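Local coordinates for DNA repair protein RAD2 (Saccharomyces cerevisiae, PDB 4Q0W) that cuts single-stranded DNA as an endonuclease, making an incision essential for nucleotide excision repair of DNA damaged by ultraviolet light, bulky adducts or cross-links, at residues 170-178 with 192-200; 22-33 with 67-76. All coordinates share one frame; numbering follows the deposited sequence.

Interaction 1 (170-178 with 192-200); sequences MEAEAQCAE and DSDVFLFGG. With CA (calcium ion), chain E; nucleotides of chain C.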
loop_
_atom_site.group_PDB
_atom_site.type_symbol
_atom_site.label_atom_id
_atom_site.label_comp_id
_atom_site.label_asym_id
_atom_site.label_seq_id
_atom_site.Cartn_x
_atom_site.Cartn_y
_atom_site.Cartn_z
ATOM N N MET A 170 -24.815 -11.092 -24.535
ATOM C CA MET A 170 -23.824 -11.398 -23.511
ATOM C C MET A 170 -23.708 -10.259 -22.493
ATOM O O MET A 170 -24.604 -10.080 -21.665
ATOM C CB MET A 170 -22.471 -11.726 -24.156
ATOM C CG MET A 170 -22.442 -13.097 -24.834
ATOM S SD MET A 170 -22.314 -14.430 -23.604
ATOM C CE MET A 170 -22.462 -15.874 -24.670
ATOM N N GLU A 171 -22.611 -9.501 -22.539
ATOM C CA GLU A 171 -22.387 -8.451 -21.542
ATOM C C GLU A 171 -23.175 -7.168 -21.830
ATOM O O GLU A 171 -23.207 -6.673 -22.960
ATOM C CB GLU A 171 -20.898 -8.146 -21.390
ATOM C CG GLU A 171 -20.186 -9.141 -20.483
ATOM C CD GLU A 171 -18.688 -9.140 -20.680
ATOM O OE1 GLU A 171 -18.253 -9.380 -21.826
ATOM O OE2 GLU A 171 -17.953 -8.897 -19.696
ATOM N N ALA A 172 -23.815 -6.637 -20.796
ATOM C CA ALA A 172 -24.628 -5.432 -20.950
ATOM C C ALA A 172 -23.807 -4.218 -21.407
ATOM O O ALA A 172 -24.252 -3.466 -22.277
ATOM C CB ALA A 172 -25.369 -5.135 -19.664
ATOM N N GLU A 173 -22.616 -4.038 -20.834
ATOM C CA GLU A 173 -21.775 -2.885 -21.166
ATOM C C GLU A 173 -21.404 -2.882 -22.638
ATOM O O GLU A 173 -21.350 -1.824 -23.264
ATOM C CB GLU A 173 -20.475 -2.857 -20.344
ATOM C CG GLU A 173 -20.624 -3.221 -18.895
ATOM C CD GLU A 173 -20.311 -4.677 -18.653
ATOM O OE1 GLU A 173 -21.261 -5.489 -18.573
ATOM O OE2 GLU A 173 -19.110 -5.008 -18.558
ATOM N N ALA A 174 -21.121 -4.063 -23.184
ATOM C CA ALA A 174 -20.804 -4.164 -24.607
ATOM C C ALA A 174 -22.002 -3.722 -25.434
ATOM O O ALA A 174 -21.866 -2.956 -26.390
ATOM C CB ALA A 174 -20.382 -5.586 -24.979
ATOM N N GLN A 175 -23.178 -4.208 -25.067
ATOM C CA GLN A 175 -24.393 -3.832 -25.787
ATOM C C GLN A 175 -24.663 -2.332 -25.660
ATOM O O GLN A 175 -25.084 -1.692 -26.629
ATOM C CB GLN A 175 -25.590 -4.632 -25.285
ATOM C CG GLN A 175 -26.892 -4.322 -26.041
ATOM C CD GLN A 175 -26.880 -4.897 -27.444
ATOM O OE1 GLN A 175 -26.695 -6.107 -27.626
ATOM N NE2 GLN A 175 -27.061 -4.040 -28.442
ATOM N N CYS A 176 -24.402 -1.759 -24.483
ATOM C CA CYS A 176 -24.572 -0.305 -24.314
ATOM C C CYS A 176 -23.695 0.469 -25.300
ATOM O O CYS A 176 -24.159 1.399 -25.962
ATOM C CB CYS A 176 -24.262 0.140 -22.879
ATOM S SG CYS A 176 -25.472 -0.412 -21.620
ATOM N N ALA A 177 -22.428 0.072 -25.405
ATOM C CA ALA A 177 -21.496 0.734 -26.329
ATOM C C ALA A 177 -22.015 0.664 -27.768
ATOM O O ALA A 177 -21.887 1.622 -28.542
ATOM C CB ALA A 177 -20.099 0.102 -26.225
ATOM N N GLU A 178 -22.605 -0.473 -28.118
ATOM C CA GLU A 178 -23.161 -0.664 -29.453
ATOM C C GLU A 178 -24.360 0.264 -29.683
ATOM O O GLU A 178 -24.483 0.867 -30.754
ATOM C CB GLU A 178 -23.549 -2.138 -29.665
ATOM C CG GLU A 178 -24.248 -2.441 -30.991
ATOM C CD GLU A 178 -23.313 -2.421 -32.205
ATOM O OE1 GLU A 178 -22.094 -2.203 -32.044
ATOM O OE2 GLU A 178 -23.805 -2.623 -33.332
ATOM N N ASP A 192 -18.972 0.746 -14.766
ATOM C CA ASP A 192 -18.030 -0.323 -15.092
ATOM C C ASP A 192 -17.080 0.103 -16.212
ATOM O O ASP A 192 -17.504 0.301 -17.350
ATOM C CB ASP A 192 -18.780 -1.599 -15.485
ATOM C CG ASP A 192 -17.862 -2.828 -15.523
ATOM O OD1 ASP A 192 -16.807 -2.769 -16.180
ATOM O OD2 ASP A 192 -18.179 -3.846 -14.875
ATOM N N SER A 193 -15.796 0.220 -15.887
ATOM C CA SER A 193 -14.793 0.692 -16.851
ATOM C C SER A 193 -14.654 -0.149 -18.121
ATOM O O SER A 193 -14.088 0.326 -19.104
ATOM C CB SER A 193 -13.422 0.843 -16.184
ATOM O OG SER A 193 -13.017 -0.363 -15.542
ATOM N N ASP A 194 -15.168 -1.379 -18.122
ATOM C CA ASP A 194 -15.119 -2.203 -19.341
ATOM C C ASP A 194 -15.773 -1.536 -20.542
ATOM O O ASP A 194 -15.425 -1.835 -21.690
ATOM C CB ASP A 194 -15.808 -3.547 -19.111
ATOM C CG ASP A 194 -14.929 -4.515 -18.390
ATOM O OD1 ASP A 194 -13.695 -4.437 -18.573
ATOM O OD2 ASP A 194 -15.458 -5.346 -17.633
ATOM N N VAL A 195 -16.736 -0.652 -20.283
ATOM C CA VAL A 195 -17.482 -0.001 -21.365
ATOM C C VAL A 195 -16.567 0.747 -22.358
ATOM O O VAL A 195 -16.851 0.787 -23.560
ATOM C CB VAL A 195 -18.590 0.951 -20.803
ATOM C CG1 VAL A 195 -17.963 2.110 -20.021
ATOM C CG2 VAL A 195 -19.464 1.472 -21.912
ATOM N N PHE A 196 -15.466 1.322 -21.869
ATOM C CA PHE A 196 -14.525 2.011 -22.764
ATOM C C PHE A 196 -13.866 1.002 -23.713
ATOM O O PHE A 196 -13.733 1.264 -24.909
ATOM C CB PHE A 196 -13.427 2.737 -21.975
ATOM C CG PHE A 196 -13.921 3.942 -21.194
ATOM C CD1 PHE A 196 -14.373 5.077 -21.851
ATOM C CD2 PHE A 196 -13.919 3.933 -19.809
ATOM C CE1 PHE A 196 -14.831 6.176 -21.135
ATOM C CE2 PHE A 196 -14.361 5.035 -19.081
ATOM C CZ PHE A 196 -14.823 6.147 -19.743
ATOM N N LEU A 197 -13.455 -0.144 -23.166
ATOM C CA LEU A 197 -12.773 -1.180 -23.949
ATOM C C LEU A 197 -13.691 -1.780 -25.007
ATOM O O LEU A 197 -13.232 -2.157 -26.088
ATOM C CB LEU A 197 -12.174 -2.266 -23.036
ATOM C CG LEU A 197 -10.840 -1.870 -22.385
ATOM C CD1 LEU A 197 -10.999 -0.695 -21.414
ATOM C CD2 LEU A 197 -10.174 -3.050 -21.678
ATOM N N PHE A 198 -14.993 -1.817 -24.719
ATOM C CA PHE A 198 -15.983 -2.231 -25.711
ATOM C C PHE A 198 -16.333 -1.088 -26.666
ATOM O O PHE A 198 -17.292 -1.188 -27.431
ATOM C CB PHE A 198 -17.272 -2.735 -25.035
ATOM C CG PHE A 198 -17.104 -4.029 -24.281
ATOM C CD1 PHE A 198 -16.646 -5.172 -24.927
ATOM C CD2 PHE A 198 -17.424 -4.112 -22.931
ATOM C CE1 PHE A 198 -16.501 -6.381 -24.224
ATOM C CE2 PHE A 198 -17.289 -5.313 -22.224
ATOM C CZ PHE A 198 -16.823 -6.446 -22.873
ATOM N N GLY A 199 -15.580 0.006 -26.611
ATOM C CA GLY A 199 -15.815 1.104 -27.529
ATOM C C GLY A 199 -16.882 2.112 -27.120
ATOM O O GLY A 199 -17.338 2.903 -27.952
ATOM N N GLY A 200 -17.285 2.094 -25.851
ATOM C CA GLY A 200 -18.247 3.075 -25.363
ATOM C C GLY A 200 -17.530 4.408 -25.240
ATOM O O GLY A 200 -16.387 4.440 -24.799
HETATM CA CA CA E . -17.757 -6.238 -17.304
ATOM P P DA C 5 -14.968 -1.250 -11.859
ATOM O OP1 DA C 5 -14.968 -0.410 -13.097
ATOM O OP2 DA C 5 -13.880 -2.244 -11.632
ATOM O "O5'" DA C 5 -15.021 -0.333 -10.539
ATOM C "C5'" DA C 5 -16.117 0.594 -10.377
ATOM C "C4'" DA C 5 -15.945 1.434 -9.129
ATOM O "O4'" DA C 5 -16.200 0.619 -7.958
ATOM C "C3'" DA C 5 -14.563 2.055 -8.930
ATOM O "O3'" DA C 5 -14.756 3.410 -8.535
ATOM C "C2'" DA C 5 -13.926 1.199 -7.825
ATOM C "C1'" DA C 5 -15.148 0.755 -7.020
ATOM N N9 DA C 5 -15.069 -0.546 -6.351
ATOM C C8 DA C 5 -14.691 -1.750 -6.898
ATOM N N7 DA C 5 -14.753 -2.754 -6.049
ATOM C C5 DA C 5 -15.217 -2.174 -4.869
ATOM C C6 DA C 5 -15.493 -2.705 -3.589
ATOM N N6 DA C 5 -15.342 -4.002 -3.284
ATOM N N1 DA C 5 -15.939 -1.848 -2.637
ATOM C C2 DA C 5 -16.098 -0.556 -2.949
ATOM N N3 DA C 5 -15.867 0.057 -4.113
ATOM C C4 DA C 5 -15.421 -0.815 -5.039
ATOM P P DG C 4 -17.976 -7.439 -10.756
ATOM O OP1 DG C 4 -17.805 -7.937 -12.147
ATOM O OP2 DG C 4 -17.187 -8.040 -9.646
ATOM O "O5'" DG C 4 -17.722 -5.862 -10.724
ATOM C "C5'" DG C 4 -18.463 -5.000 -11.560
ATOM C "C4'" DG C 4 -18.055 -3.579 -11.221
ATOM O "O4'" DG C 4 -18.428 -3.260 -9.851
ATOM C "C3'" DG C 4 -16.552 -3.302 -11.317
ATOM O "O3'" DG C 4 -16.403 -1.992 -11.867
ATOM C "C2'" DG C 4 -16.051 -3.403 -9.869
ATOM C "C1'" DG C 4 -17.270 -2.923 -9.082
ATOM N N9 DG C 4 -17.476 -3.583 -7.794
ATOM C C8 DG C 4 -17.243 -4.901 -7.463
ATOM N N7 DG C 4 -17.560 -5.190 -6.227
ATOM C C5 DG C 4 -18.033 -3.999 -5.703
ATOM C C6 DG C 4 -18.520 -3.708 -4.409
ATOM O O6 DG C 4 -18.629 -4.478 -3.444
ATOM N N1 DG C 4 -18.893 -2.367 -4.297
ATOM C C2 DG C 4 -18.813 -1.432 -5.322
ATOM N N2 DG C 4 -19.224 -0.174 -5.049
ATOM N N3 DG C 4 -18.361 -1.704 -6.547
ATOM C C4 DG C 4 -17.995 -3.003 -6.660
HETATM O O HOH W 1 -19.523 -3.090 -28.099
HETATM O O HOH W 2 -19.912 3.902 -28.166
HETATM O O HOH W 3 -17.209 -6.365 -14.902
HETATM O O HOH W 4 -19.355 -6.653 -15.601
#
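A bend at chi2 of 96° turns the Glu173 carboxylate off the side of helix 172-178, while Asp194, with CG anti to its carbonyl carbon (chi1 -80°), sends its own carboxylate to meet it at a calcium ion. The metal is bound by Glu173 OE2 at 2.2 Å, Asp194 OD2 at 2.5 Å and two waters. Asp194 OD2 also accepts from Gly1 N. Asp192 reaches the ion indirectly: its OD2 lies within hydrogen-bonding distance of both metal-bound waters, one donating to it, while its OD1 uses the anti lone pair to cap Asp194 N at 2.9 Å. Ser193 N donates a nearly straight hydrogen bond (177°) to OP1 of DA5 of chain C.

Farther along, packing centres on Phe198. Ala174 CB sits over the centre of one ring face, 3.7 Å from the Phe198 centroid, a CH-pi contact whose compact methyl lets the helix backbone lie close. Glu171 OE1 comes 3.4 Å from Phe198 CZ, its carboxylate nearly perpendicular to the ring. Ala177 CB presses on Phe198 O at 3.3 Å, where a Schellman motif ends the short helix with Gly199 at positive phi. One water donates to Ala174 O and Phe198 O, a second to Ala177 O and Gly199 O. The carboxylates of Glu171, Glu173, Asp192 and Asp194 would probably repel one another without cations; the calcium is consistent with the magnesium sites inferred here from relatives.

Interaction 2 (22-33 with 67-76); sequences EDKRMAVDASIW and FGIRPVFVFD. With nucleotides of chain C.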
loop_
_atom_site.group_PDB
_atom_site.type_symbol
_atom_site.label_atom_id
_atom_site.label_comp_id
_atom_site.label_asym_id
_atom_site.label_seq_id
_atom_site.Cartn_x
_atom_site.Cartn_y
_atom_site.Cartn_z
ATOM N N GLU A 22 -31.546 16.569 -19.476
ATOM C CA GLU A 22 -32.945 16.563 -19.884
ATOM C C GLU A 22 -33.098 16.156 -21.342
ATOM O O GLU A 22 -32.393 16.679 -22.200
ATOM C CB GLU A 22 -33.582 17.936 -19.655
ATOM C CG GLU A 22 -35.018 18.001 -20.109
ATOM C CD GLU A 22 -35.662 19.359 -19.864
ATOM O OE1 GLU A 22 -36.246 19.911 -20.822
ATOM O OE2 GLU A 22 -35.592 19.866 -18.720
ATOM N N ASP A 23 -34.002 15.203 -21.590
ATOM C CA ASP A 23 -34.279 14.647 -22.924
ATOM C C ASP A 23 -33.192 13.741 -23.514
ATOM O O ASP A 23 -33.374 13.188 -24.605
ATOM C CB ASP A 23 -34.676 15.734 -23.928
ATOM C CG ASP A 23 -35.961 16.434 -23.540
ATOM O OD1 ASP A 23 -36.894 15.738 -23.091
ATOM O OD2 ASP A 23 -36.033 17.678 -23.672
ATOM N N LYS A 24 -32.072 13.575 -22.814
ATOM C CA LYS A 24 -31.033 12.659 -23.277
ATOM C C LYS A 24 -31.548 11.222 -23.286
ATOM O O LYS A 24 -32.189 10.783 -22.329
ATOM C CB LYS A 24 -29.789 12.747 -22.389
ATOM C CG LYS A 24 -28.626 13.514 -23.010
ATOM C CD LYS A 24 -29.067 14.868 -23.533
ATOM C CE LYS A 24 -27.930 15.571 -24.270
ATOM N NZ LYS A 24 -26.715 15.717 -23.420
ATOM N N ARG A 25 -31.278 10.500 -24.374
ATOM C CA ARG A 25 -31.526 9.060 -24.414
ATOM C C ARG A 25 -30.294 8.422 -23.783
ATOM O O ARG A 25 -29.166 8.702 -24.206
ATOM C CB ARG A 25 -31.684 8.562 -25.855
ATOM C CG ARG A 25 -32.883 9.148 -26.617
ATOM C CD ARG A 25 -32.736 8.907 -28.116
ATOM N NE ARG A 25 -31.458 9.452 -28.583
ATOM C CZ ARG A 25 -30.834 9.078 -29.698
ATOM N NH1 ARG A 25 -31.362 8.158 -30.491
ATOM N NH2 ARG A 25 -29.671 9.624 -30.012
ATOM N N MET A 26 -30.490 7.581 -22.769
ATOM C CA MET A 26 -29.363 7.019 -22.026
ATOM C C MET A 26 -29.479 5.507 -21.905
ATOM O O MET A 26 -30.485 4.994 -21.402
ATOM C CB MET A 26 -29.295 7.627 -20.620
ATOM C CG MET A 26 -28.928 9.091 -20.566
ATOM S SD MET A 26 -27.169 9.374 -20.856
ATOM C CE MET A 26 -26.925 10.752 -19.728
ATOM N N ALA A 27 -28.466 4.780 -22.370
ATOM C CA ALA A 27 -28.438 3.342 -22.124
ATOM C C ALA A 27 -28.122 3.136 -20.647
ATOM O O ALA A 27 -27.101 3.633 -20.149
ATOM C CB ALA A 27 -27.385 2.664 -22.985
ATOM N N VAL A 28 -28.993 2.437 -19.929
ATOM C CA VAL A 28 -28.711 2.185 -18.516
ATOM C C VAL A 28 -28.202 0.766 -18.353
ATOM O O VAL A 28 -28.904 -0.197 -18.690
ATOM C CB VAL A 28 -29.949 2.428 -17.626
ATOM C CG1 VAL A 28 -29.617 2.176 -16.157
ATOM C CG2 VAL A 28 -30.456 3.857 -17.828
ATOM N N ASP A 29 -26.971 0.641 -17.868
ATOM C CA ASP A 29 -26.378 -0.674 -17.621
ATOM C C ASP A 29 -26.869 -1.147 -16.260
ATOM O O ASP A 29 -26.349 -0.736 -15.223
ATOM C CB ASP A 29 -24.837 -0.597 -17.687
ATOM C CG ASP A 29 -24.149 -1.849 -17.136
ATOM O OD1 ASP A 29 -24.819 -2.891 -16.950
ATOM O OD2 ASP A 29 -22.922 -1.793 -16.887
ATOM N N ALA A 30 -27.870 -2.020 -16.255
ATOM C CA ALA A 30 -28.488 -2.405 -14.995
ATOM C C ALA A 30 -28.104 -3.821 -14.610
ATOM O O ALA A 30 -28.764 -4.435 -13.775
ATOM C CB ALA A 30 -29.998 -2.266 -15.090
ATOM N N SER A 31 -27.020 -4.310 -15.212
ATOM C CA SER A 31 -26.584 -5.705 -15.086
ATOM C C SER A 31 -26.304 -6.194 -13.655
ATOM O O SER A 31 -26.491 -7.376 -13.359
ATOM C CB SER A 31 -25.341 -5.939 -15.959
ATOM O OG SER A 31 -24.253 -5.114 -15.543
ATOM N N ILE A 32 -25.844 -5.311 -12.772
ATOM C CA ILE A 32 -25.529 -5.739 -11.406
ATOM C C ILE A 32 -26.376 -5.056 -10.322
ATOM O O ILE A 32 -26.119 -5.222 -9.125
ATOM C CB ILE A 32 -24.019 -5.587 -11.061
ATOM C CG1 ILE A 32 -23.610 -4.117 -11.026
ATOM C CG2 ILE A 32 -23.150 -6.379 -12.024
ATOM C CD1 ILE A 32 -22.363 -3.859 -10.207
ATOM N N TRP A 33 -27.381 -4.292 -10.735
ATOM C CA TRP A 33 -28.254 -3.603 -9.780
ATOM C C TRP A 33 -28.920 -4.552 -8.769
ATOM O O TRP A 33 -28.925 -4.283 -7.561
ATOM C CB TRP A 33 -29.345 -2.825 -10.520
ATOM C CG TRP A 33 -28.873 -1.572 -11.193
ATOM C CD1 TRP A 33 -27.581 -1.247 -11.555
ATOM C CD2 TRP A 33 -29.688 -0.462 -11.576
ATOM N NE1 TRP A 33 -27.561 0.001 -12.148
ATOM C CE2 TRP A 33 -28.838 0.504 -12.164
ATOM C CE3 TRP A 33 -31.059 -0.185 -11.473
ATOM C CZ2 TRP A 33 -29.317 1.724 -12.648
ATOM C CZ3 TRP A 33 -31.531 1.030 -11.953
ATOM C CH2 TRP A 33 -30.661 1.965 -12.542
ATOM N N PHE A 67 -35.360 13.970 -14.008
ATOM C CA PHE A 67 -34.525 14.906 -14.758
ATOM C C PHE A 67 -34.807 14.804 -16.247
ATOM O O PHE A 67 -34.074 15.359 -17.068
ATOM C CB PHE A 67 -33.043 14.673 -14.466
ATOM C CG PHE A 67 -32.641 15.060 -13.071
ATOM C CD1 PHE A 67 -32.563 16.401 -12.707
ATOM C CD2 PHE A 67 -32.334 14.090 -12.122
ATOM C CE1 PHE A 67 -32.194 16.771 -11.415
ATOM C CE2 PHE A 67 -31.970 14.454 -10.832
ATOM C CZ PHE A 67 -31.902 15.803 -10.480
ATOM N N GLY A 68 -35.875 14.090 -16.591
ATOM C CA GLY A 68 -36.318 14.024 -17.968
ATOM C C GLY A 68 -35.458 13.142 -18.856
ATOM O O GLY A 68 -35.518 13.237 -20.087
ATOM N N ILE A 69 -34.671 12.266 -18.240
ATOM C CA ILE A 69 -33.864 11.327 -19.015
ATOM C C ILE A 69 -34.756 10.258 -19.641
ATOM O O ILE A 69 -35.718 9.787 -19.021
ATOM C CB ILE A 69 -32.738 10.699 -18.148
ATOM C CG1 ILE A 69 -31.684 11.754 -17.824
ATOM C CG2 ILE A 69 -32.056 9.521 -18.857
ATOM C CD1 ILE A 69 -30.805 11.391 -16.646
ATOM N N ARG A 70 -34.461 9.897 -20.884
ATOM C CA ARG A 70 -35.169 8.808 -21.550
ATOM C C ARG A 70 -34.311 7.538 -21.529
ATOM O O ARG A 70 -33.482 7.321 -22.424
ATOM C CB ARG A 70 -35.527 9.205 -22.982
ATOM C CG ARG A 70 -36.547 10.351 -23.052
ATOM C CD ARG A 70 -36.286 11.280 -24.230
ATOM N NE ARG A 70 -36.633 10.676 -25.514
ATOM C CZ ARG A 70 -36.059 11.000 -26.672
ATOM N NH1 ARG A 70 -35.097 11.924 -26.712
ATOM N NH2 ARG A 70 -36.437 10.398 -27.792
ATOM N N PRO A 71 -34.503 6.690 -20.502
ATOM C CA PRO A 71 -33.581 5.559 -20.351
ATOM C C PRO A 71 -33.950 4.366 -21.223
ATOM O O PRO A 71 -35.114 4.174 -21.560
ATOM C CB PRO A 71 -33.732 5.180 -18.871
ATOM C CG PRO A 71 -35.141 5.574 -18.508
ATOM C CD PRO A 71 -35.554 6.698 -19.464
ATOM N N VAL A 72 -32.950 3.584 -21.609
ATOM C CA VAL A 72 -33.225 2.226 -22.047
ATOM C C VAL A 72 -32.366 1.271 -21.237
ATOM O O VAL A 72 -31.140 1.391 -21.205
ATOM C CB VAL A 72 -33.132 2.028 -23.590
ATOM C CG1 VAL A 72 -32.082 2.894 -24.187
ATOM C CG2 VAL A 72 -32.940 0.547 -23.961
ATOM N N PHE A 73 -33.032 0.366 -20.530
ATOM C CA PHE A 73 -32.351 -0.519 -19.604
ATOM C C PHE A 73 -31.736 -1.695 -20.347
ATOM O O PHE A 73 -32.357 -2.289 -21.239
ATOM C CB PHE A 73 -33.311 -0.983 -18.492
ATOM C CG PHE A 73 -33.393 -0.021 -17.339
ATOM C CD1 PHE A 73 -33.821 1.292 -17.542
ATOM C CD2 PHE A 73 -33.030 -0.415 -16.060
ATOM C CE1 PHE A 73 -33.892 2.199 -16.479
ATOM C CE2 PHE A 73 -33.101 0.482 -14.986
ATOM C CZ PHE A 73 -33.527 1.791 -15.199
ATOM N N VAL A 74 -30.506 -2.030 -19.981
ATOM C CA VAL A 74 -29.828 -3.156 -20.618
ATOM C C VAL A 74 -29.438 -4.176 -19.563
ATOM O O VAL A 74 -28.804 -3.823 -18.554
ATOM C CB VAL A 74 -28.583 -2.705 -21.417
ATOM C CG1 VAL A 74 -27.923 -3.911 -22.099
ATOM C CG2 VAL A 74 -28.978 -1.672 -22.456
ATOM N N PHE A 75 -29.840 -5.429 -19.789
ATOM C CA PHE A 75 -29.505 -6.530 -18.891
ATOM C C PHE A 75 -28.473 -7.474 -19.522
ATOM O O PHE A 75 -28.375 -7.551 -20.748
ATOM C CB PHE A 75 -30.776 -7.308 -18.511
ATOM C CG PHE A 75 -31.761 -6.495 -17.704
ATOM C CD1 PHE A 75 -32.724 -5.716 -18.334
ATOM C CD2 PHE A 75 -31.704 -6.493 -16.314
ATOM C CE1 PHE A 75 -33.630 -4.962 -17.594
ATOM C CE2 PHE A 75 -32.608 -5.738 -15.561
ATOM C CZ PHE A 75 -33.566 -4.972 -16.202
ATOM N N ASP A 76 -27.703 -8.177 -18.687
ATOM C CA ASP A 76 -26.773 -9.198 -19.179
ATOM C C ASP A 76 -27.528 -10.391 -19.755
ATOM O O ASP A 76 -28.565 -10.790 -19.214
ATOM C CB ASP A 76 -25.911 -9.737 -18.035
ATOM C CG ASP A 76 -24.671 -8.913 -17.788
ATOM O OD1 ASP A 76 -24.287 -8.098 -18.658
ATOM O OD2 ASP A 76 -24.074 -9.090 -16.708
ATOM P P DT C 3 -19.623 -11.358 -7.841
ATOM O "O5'" DT C 3 -20.748 -10.222 -7.707
ATOM C "C5'" DT C 3 -21.471 -9.776 -8.855
ATOM C "C4'" DT C 3 -21.353 -8.273 -9.013
ATOM O "O4'" DT C 3 -21.968 -7.598 -7.898
ATOM C "C3'" DT C 3 -19.914 -7.783 -9.027
ATOM O "O3'" DT C 3 -19.531 -7.575 -10.375
ATOM C "C2'" DT C 3 -19.908 -6.477 -8.237
ATOM C "C1'" DT C 3 -21.314 -6.364 -7.673
ATOM N N1 DT C 3 -21.354 -6.127 -6.209
ATOM C C2 DT C 3 -21.633 -4.865 -5.732
ATOM O O2 DT C 3 -21.840 -3.909 -6.458
ATOM N N3 DT C 3 -21.671 -4.768 -4.366
ATOM C C4 DT C 3 -21.448 -5.793 -3.461
ATOM O O4 DT C 3 -21.492 -5.612 -2.245
ATOM C C5 DT C 3 -21.153 -7.084 -4.039
ATOM C C7 DT C 3 -20.900 -8.269 -3.157
ATOM C C6 DT C 3 -21.122 -7.193 -5.369
HETATM O O HOH W 5 -34.319 18.664 -16.010
HETATM O O HOH W 6 -37.844 13.476 -21.488
HETATM O O HOH W 7 -28.351 -8.362 -15.837
#
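Strands 25-29 and 70-75 run parallel, their axes 4.6 Å apart at closest and 27° askew, as neighbours in the central sheet of the Rossmann-like PIN nuclease fold. Backbone bonds pass back and forth from Arg70 N to Lys24 O at one end to Ala30 N and Val74 O at the other, so each strand both gives and accepts. Where helix 52-66 ends, Gly68 takes the positive phi of a Schellman motif, and its O accepts from Asp23 N.

On the face turned to helix 52-66, Val28 CG1 lies over the Phe73 ring, 4.1 Å from its centroid. The edge of that ring is directed at the face of Trp33 in an offset edge-to-face pair, planes 84° apart, and Ala30 CB fits against both aromatics. Apolar groups suit this buried layer, and flexible Met26 lays its CG against Ile69 CG2 at 3.6 Å.

Arg25 and Arg70 run side by side on the other face. Arg25 CG lies 3.5 Å above the Arg70 guanidinium plane, while the charged end of Arg25 pairs with Asp186. Arg70 bends at chi2 and chi3 (73°), which brings NH1 to donate to Asp23 O in the guanidinium plane. At the metal end, Asp29 makes an Asx turn: its OD1 accepts from Ser31 N and, through the syn lone pair, from Ser31 OG at 2.7 Å.

Overall arrangement
From the N terminus, the chain passes along strand 25-29, through helices 33-40 and 52-66, and back to strand 70-75, where interaction 2 closes a beta-alpha-beta crossover within the N-domain. Only later, in the I-domain, does interaction 1 close its shorter loop through strand 187-189, so the two follow in series, neither nested nor crossed. Strand 187-189 joins the sheet beside 25-29, and helix 172-181 packs across strands 25-29 and 70-75. The contacts meet directly where Asp76 OD1 probably accepts from Ala172 N, 2.6 Å away. Together they bring Asp29 and Asp76 up to Glu171 and Glu173, gathering from both domains the four residues that probably bind the first magnesium ion.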